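Leucine--trna ligase (Agrobacterium radiobacter, PDB 5AH5) probably catalyses the ATP-dependent attachment of leucine to tRNA(Leu), as a class I aminoacyl-tRNA synthetase with zinc-binding and editing domains. Local coordinates at residues B[750-762]-B[802-814]. Residues are numbered along the deposited sequence; the frame is centred on the assembly and turned at random.
With nucleotides of chain D.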
loop_
_atom_site.group_PDB
_atom_site.type_symbol
_atom_site.label_atom_id
_atom_site.label_comp_id
_atom_site.label_asym_id
_atom_site.label_seq_id
_atom_site.Cartn_x
_atom_site.Cartn_y
_atom_site.Cartn_z
ATOM N N GLN B 750 37.848 -10.800 5.446
ATOM C CA GLN B 750 39.039 -9.957 5.140
ATOM C C GLN B 750 39.946 -10.874 4.430
ATOM O O GLN B 750 40.089 -12.021 4.835
ATOM C CB GLN B 750 39.759 -9.456 6.369
ATOM C CG GLN B 750 38.960 -8.530 7.266
ATOM C CD GLN B 750 39.515 -8.518 8.682
ATOM O OE1 GLN B 750 39.812 -9.576 9.264
ATOM N NE2 GLN B 750 39.660 -7.321 9.248
ATOM N N ALA B 751 40.558 -10.387 3.362
ATOM C CA ALA B 751 41.631 -11.116 2.712
ATOM C C ALA B 751 42.922 -10.699 3.472
ATOM O O ALA B 751 42.848 -10.096 4.560
ATOM C CB ALA B 751 41.709 -10.769 1.222
ATOM N N GLU B 752 44.062 -11.036 2.886
ATOM C CA GLU B 752 45.350 -10.836 3.507
ATOM C C GLU B 752 45.761 -9.346 3.478
ATOM O O GLU B 752 46.418 -8.907 4.390
ATOM C CB GLU B 752 46.401 -11.746 2.831
ATOM C CG GLU B 752 46.067 -13.251 2.933
ATOM C CD GLU B 752 46.941 -14.158 2.050
ATOM O OE1 GLU B 752 48.076 -13.753 1.704
ATOM O OE2 GLU B 752 46.496 -15.286 1.699
ATOM N N ASN B 753 45.333 -8.596 2.457
ATOM C CA ASN B 753 45.652 -7.156 2.308
ATOM C C ASN B 753 44.445 -6.251 2.100
ATOM O O ASN B 753 43.417 -6.666 1.611
ATOM C CB ASN B 753 46.641 -6.959 1.153
ATOM C CG ASN B 753 47.921 -7.726 1.371
ATOM O OD1 ASN B 753 48.611 -7.545 2.386
ATOM N ND2 ASN B 753 48.228 -8.626 0.450
ATOM N N ILE B 754 44.599 -4.994 2.457
ATOM C CA ILE B 754 43.528 -4.016 2.380
ATOM C C ILE B 754 43.994 -2.802 1.572
ATOM O O ILE B 754 45.134 -2.361 1.727
ATOM C CB ILE B 754 43.091 -3.702 3.813
ATOM C CG1 ILE B 754 41.903 -4.623 4.111
ATOM C CG2 ILE B 754 42.708 -2.240 4.049
ATOM C CD1 ILE B 754 41.511 -4.696 5.567
ATOM N N VAL B 755 43.138 -2.325 0.666
ATOM C CA VAL B 755 43.333 -1.051 -0.012
ATOM C C VAL B 755 42.736 0.033 0.895
ATOM O O VAL B 755 41.561 0.018 1.237
ATOM C CB VAL B 755 42.728 -1.043 -1.416
ATOM C CG1 VAL B 755 42.867 0.327 -2.073
ATOM C CG2 VAL B 755 43.398 -2.121 -2.292
ATOM N N LEU B 756 43.578 0.954 1.353
ATOM C CA LEU B 756 43.137 1.995 2.311
ATOM C C LEU B 756 43.283 3.378 1.662
ATOM O O LEU B 756 44.380 3.747 1.343
ATOM C CB LEU B 756 44.044 1.913 3.555
ATOM C CG LEU B 756 43.648 2.660 4.830
ATOM C CD1 LEU B 756 42.471 1.976 5.502
ATOM C CD2 LEU B 756 44.823 2.731 5.802
ATOM N N PRO B 757 42.190 4.134 1.454
ATOM C CA PRO B 757 42.394 5.510 0.982
ATOM C C PRO B 757 43.012 6.404 2.061
ATOM O O PRO B 757 42.737 6.223 3.272
ATOM C CB PRO B 757 40.978 5.994 0.636
ATOM C CG PRO B 757 40.049 5.106 1.457
ATOM C CD PRO B 757 40.761 3.775 1.508
ATOM N N VAL B 758 43.821 7.359 1.605
ATOM C CA VAL B 758 44.480 8.315 2.450
ATOM C C VAL B 758 43.995 9.692 2.096
ATOM O O VAL B 758 44.066 10.098 0.937
ATOM C CB VAL B 758 45.972 8.235 2.171
ATOM C CG1 VAL B 758 46.734 9.239 3.026
ATOM C CG2 VAL B 758 46.433 6.796 2.407
ATOM N N GLN B 759 43.455 10.385 3.076
ATOM C CA GLN B 759 43.126 11.797 2.978
ATOM C C GLN B 759 44.160 12.676 3.710
ATOM O O GLN B 759 44.742 12.257 4.662
ATOM C CB GLN B 759 41.779 12.062 3.589
ATOM C CG GLN B 759 40.614 11.467 2.788
ATOM C CD GLN B 759 39.289 11.499 3.536
ATOM O OE1 GLN B 759 39.247 11.494 4.759
ATOM N NE2 GLN B 759 38.190 11.465 2.787
ATOM N N ILE B 760 44.311 13.908 3.257
ATOM C CA ILE B 760 44.940 14.965 4.003
ATOM C C ILE B 760 43.939 16.076 4.097
ATOM O O ILE B 760 43.409 16.608 3.078
ATOM C CB ILE B 760 46.230 15.492 3.367
ATOM C CG1 ILE B 760 47.292 14.424 3.400
ATOM C CG2 ILE B 760 46.732 16.682 4.135
ATOM C CD1 ILE B 760 48.532 14.719 2.559
ATOM N N ASN B 761 43.632 16.407 5.341
ATOM C CA ASN B 761 42.626 17.393 5.674
ATOM C C ASN B 761 41.310 17.120 5.005
ATOM O O ASN B 761 40.638 18.032 4.576
ATOM C CB ASN B 761 43.141 18.796 5.351
ATOM C CG ASN B 761 44.110 19.280 6.384
ATOM O OD1 ASN B 761 44.330 18.631 7.449
ATOM N ND2 ASN B 761 44.744 20.390 6.086
ATOM N N GLY B 762 40.980 15.839 4.867
ATOM C CA GLY B 762 39.733 15.456 4.245
ATOM C C GLY B 762 39.837 15.276 2.741
ATOM O O GLY B 762 38.915 14.782 2.164
ATOM N N ARG B 802 42.710 10.693 11.870
ATOM C CA ARG B 802 41.520 9.887 12.078
ATOM C C ARG B 802 41.686 8.582 11.281
ATOM O O ARG B 802 41.716 8.620 10.065
ATOM C CB ARG B 802 40.349 10.660 11.526
ATOM C CG ARG B 802 39.045 9.868 11.589
ATOM C CD ARG B 802 38.496 9.890 12.996
ATOM N NE ARG B 802 37.685 8.734 13.327
ATOM C CZ ARG B 802 36.908 8.689 14.406
ATOM N NH1 ARG B 802 36.822 9.754 15.236
ATOM N NH2 ARG B 802 36.197 7.591 14.641
ATOM N N TYR B 803 41.833 7.468 11.959
ATOM C CA TYR B 803 41.941 6.189 11.361
ATOM C C TYR B 803 40.655 5.424 11.669
ATOM O O TYR B 803 40.314 5.225 12.830
ATOM C CB TYR B 803 43.127 5.435 11.957
ATOM C CG TYR B 803 43.193 4.045 11.481
ATOM C CD1 TYR B 803 43.150 3.768 10.105
ATOM C CD2 TYR B 803 43.287 2.963 12.366
ATOM C CE1 TYR B 803 43.213 2.481 9.635
ATOM C CE2 TYR B 803 43.302 1.648 11.876
ATOM C CZ TYR B 803 43.245 1.430 10.526
ATOM O OH TYR B 803 43.295 0.172 9.965
ATOM N N VAL B 804 39.945 5.005 10.636
ATOM C CA VAL B 804 38.783 4.145 10.829
ATOM C C VAL B 804 39.237 2.801 10.291
ATOM O O VAL B 804 39.501 2.724 9.096
ATOM C CB VAL B 804 37.608 4.656 10.048
ATOM C CG1 VAL B 804 36.385 3.719 10.195
ATOM C CG2 VAL B 804 37.256 6.055 10.530
ATOM N N PRO B 805 39.333 1.750 11.150
ATOM C CA PRO B 805 39.963 0.467 10.739
ATOM C C PRO B 805 39.434 -0.114 9.480
ATOM O O PRO B 805 38.236 -0.095 9.254
ATOM C CB PRO B 805 39.682 -0.468 11.895
ATOM C CG PRO B 805 39.632 0.436 13.086
ATOM C CD PRO B 805 38.907 1.684 12.567
ATOM N N ASN B 806 40.371 -0.554 8.647
ATOM C CA ASN B 806 40.115 -1.077 7.351
ATOM C C ASN B 806 39.246 -0.180 6.447
ATOM O O ASN B 806 38.760 -0.677 5.437
ATOM C CB ASN B 806 39.495 -2.469 7.510
ATOM C CG ASN B 806 40.317 -3.402 8.431
ATOM O OD1 ASN B 806 41.567 -3.450 8.416
ATOM N ND2 ASN B 806 39.602 -4.148 9.241
ATOM N N ARG B 807 39.049 1.116 6.763
ATOM C CA ARG B 807 38.182 1.989 5.923
ATOM C C ARG B 807 38.952 3.179 5.387
ATOM O O ARG B 807 39.050 3.341 4.172
ATOM C CB ARG B 807 36.922 2.495 6.641
ATOM C CG ARG B 807 36.049 1.386 7.255
ATOM C CD ARG B 807 34.782 0.982 6.489
ATOM N NE ARG B 807 33.978 2.081 5.920
ATOM C CZ ARG B 807 33.250 2.976 6.608
ATOM N NH1 ARG B 807 33.210 2.986 7.948
ATOM N NH2 ARG B 807 32.549 3.895 5.941
ATOM N N ILE B 808 39.482 4.014 6.273
ATOM C CA ILE B 808 40.123 5.229 5.829
ATOM C C ILE B 808 41.171 5.765 6.818
ATOM O O ILE B 808 41.074 5.515 8.007
ATOM C CB ILE B 808 39.062 6.256 5.537
ATOM C CG1 ILE B 808 39.636 7.332 4.624
ATOM C CG2 ILE B 808 38.482 6.832 6.837
ATOM C CD1 ILE B 808 38.635 8.020 3.751
ATOM N N ILE B 809 42.158 6.494 6.315
ATOM C CA ILE B 809 43.006 7.351 7.204
ATOM C C ILE B 809 43.055 8.770 6.675
ATOM O O ILE B 809 43.403 8.997 5.510
ATOM C CB ILE B 809 44.415 6.771 7.479
ATOM C CG1 ILE B 809 45.135 7.635 8.521
ATOM C CG2 ILE B 809 45.232 6.605 6.199
ATOM C CD1 ILE B 809 46.283 6.951 9.163
ATOM N N ASN B 810 42.607 9.713 7.505
ATOM C CA ASN B 810 42.705 11.122 7.216
ATOM C C ASN B 810 43.785 11.776 8.125
ATOM O O ASN B 810 43.682 11.738 9.347
ATOM C CB ASN B 810 41.391 11.805 7.440
ATOM C CG ASN B 810 41.406 13.229 7.058
ATOM O OD1 ASN B 810 42.104 13.646 6.149
ATOM N ND2 ASN B 810 40.641 14.035 7.802
ATOM N N LEU B 811 44.814 12.317 7.502
ATOM C CA LEU B 811 45.871 13.069 8.219
ATOM C C LEU B 811 45.491 14.550 8.364
ATOM O O LEU B 811 45.143 15.198 7.370
ATOM C CB LEU B 811 47.152 12.964 7.446
ATOM C CG LEU B 811 47.628 11.564 7.091
ATOM C CD1 LEU B 811 48.860 11.608 6.183
ATOM C CD2 LEU B 811 47.879 10.763 8.336
ATOM N N VAL B 812 45.466 15.053 9.592
ATOM C CA VAL B 812 45.097 16.471 9.856
ATOM C C VAL B 812 46.381 17.295 9.964
ATOM O O VAL B 812 47.236 16.985 10.812
ATOM C CB VAL B 812 44.310 16.595 11.140
ATOM C CG1 VAL B 812 43.988 18.065 11.419
ATOM C CG2 VAL B 812 42.989 15.819 11.035
ATOM N N VAL B 813 46.549 18.270 9.072
ATOM C CA VAL B 813 47.819 19.013 8.942
ATOM C C VAL B 813 47.608 20.524 9.056
ATOM O O VAL B 813 46.561 21.034 8.698
ATOM C CB VAL B 813 48.597 18.708 7.651
ATOM C CG1 VAL B 813 48.974 17.232 7.566
ATOM C CG2 VAL B 813 47.826 19.109 6.436
ATOM N N GLY B 814 48.625 21.215 9.562
ATOM C CA GLY B 814 48.615 22.669 9.669
ATOM C C GLY B 814 48.874 23.391 8.366
ATOM O O GLY B 814 49.096 22.761 7.318
ATOM P P C D 64 36.259 18.578 14.081
ATOM O OP1 C D 64 36.841 17.959 15.279
ATOM O OP2 C D 64 36.204 20.036 13.876
ATOM O "O5'" C D 64 37.090 17.998 12.857
ATOM C "C5'" C D 64 38.324 18.585 12.450
ATOM C "C4'" C D 64 38.904 17.759 11.331
ATOM O "O4'" C D 64 39.237 16.419 11.794
ATOM C "C3'" C D 64 37.974 17.524 10.164
ATOM O "O3'" C D 64 37.961 18.650 9.297
ATOM C "C2'" C D 64 38.610 16.301 9.517
ATOM O "O2'" C D 64 39.746 16.665 8.781
ATOM C "C1'" C D 64 39.031 15.488 10.733
ATOM N N1 C D 64 38.031 14.486 11.151
ATOM C C2 C D 64 37.918 13.283 10.433
ATOM O O2 C D 64 38.627 13.107 9.434
ATOM N N3 C D 64 36.982 12.376 10.808
ATOM C C4 C D 64 36.223 12.603 11.887
ATOM N N4 C D 64 35.342 11.663 12.245
ATOM C C5 C D 64 36.336 13.805 12.649
ATOM C C6 C D 64 37.226 14.720 12.234
ATOM P P G D 19 29.578 7.471 4.161
ATOM O OP1 G D 19 29.108 7.634 2.785
ATOM O OP2 G D 19 29.405 6.260 4.945
ATOM O "O5'" G D 19 31.169 7.696 4.113
ATOM C "C5'" G D 19 31.773 8.640 3.185
ATOM C "C4'" G D 19 33.279 8.456 3.169
ATOM O "O4'" G D 19 33.802 8.855 4.463
ATOM C "C3'" G D 19 33.729 7.004 2.972
ATOM O "O3'" G D 19 34.873 6.830 2.200
ATOM C "C2'" G D 19 34.046 6.541 4.378
ATOM O "O2'" G D 19 34.897 5.434 4.526
ATOM C "C1'" G D 19 34.626 7.817 4.966
ATOM N N9 G D 19 34.625 7.907 6.419
ATOM C C8 G D 19 33.878 7.182 7.317
ATOM N N7 G D 19 34.081 7.538 8.556
ATOM C C5 G D 19 35.001 8.576 8.470
ATOM C C6 G D 19 35.591 9.371 9.488
ATOM O O6 G D 19 35.391 9.339 10.707
ATOM N N1 G D 19 36.478 10.301 8.959
ATOM C C2 G D 19 36.754 10.461 7.623
ATOM N N2 G D 19 37.633 11.432 7.306
ATOM N N3 G D 19 36.216 9.723 6.667
ATOM C C4 G D 19 35.348 8.814 7.159
ATOM P P C D 17 22.351 4.405 6.622
ATOM O OP1 C D 17 20.907 4.469 6.956
ATOM O OP2 C D 17 22.823 4.991 5.335
ATOM O "O5'" C D 17 23.199 5.095 7.787
ATOM C "C5'" C D 17 23.407 4.476 9.081
ATOM C "C4'" C D 17 24.767 4.825 9.662
ATOM O "O4'" C D 17 25.703 3.745 9.447
ATOM C "C3'" C D 17 25.488 6.046 9.090
ATOM O "O3'" C D 17 24.936 7.224 9.702
ATOM C "C2'" C D 17 26.992 5.720 9.262
ATOM O "O2'" C D 17 27.752 6.432 10.218
ATOM C "C1'" C D 17 26.995 4.246 9.693
ATOM N N1 C D 17 28.008 3.371 9.045
ATOM C C2 C D 17 27.958 3.134 7.659
ATOM O O2 C D 17 27.062 3.664 6.985
ATOM N N3 C D 17 28.894 2.332 7.093
ATOM C C4 C D 17 29.849 1.781 7.849
ATOM N N4 C D 17 30.749 0.999 7.249
ATOM C C5 C D 17 29.923 2.008 9.256
ATOM C C6 C D 17 28.994 2.803 9.807
#
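Val758, Gln759 and Ile760 pair in parallel with Ile809, Asn810 and Leu811, joining the central strands 753-760 and 808-813 of the four-stranded mixed sheet in the C-terminal domain of this leucyl-tRNA synthetase. Four backbone bonds alternate between the strands: Ile809 N to Pro757 O, Gln759 N to Ile809 O, Leu811 N to Gln759 O and Asn761 N to Leu811 O. Beyond the last rung Asn761 continues the pattern with its side chain, OD1 accepting from Val813 N at 2.8 Å and ND2 giving a longer bond of 3.2 Å to Val813 O, so that both ends of the amide are held by one residue.

On one face, Val758 and Ile809 lie side by side, their CG2 atoms 4.0 Å apart, Leu756 CD2 also touches Ile809 CG2, and Ile760 CG2 meets Val813 CG2 at 3.5 Å; helix 776-785 packs on this layer through Val783.

The other face receives the tRNA. Ile808 CD1 packs against the amide of Gln759, whose extended chain brings OE1 within 3.0 Å of N2 of G19 of chain D. With CG anti to the backbone N (chi1 -175°), Asn810 bridges protein and RNA: OD1 accepts from Gly762 N, while ND2 donates to C64 of chain D, at 2.8 Å to O2 and 2.9 Å to O2'.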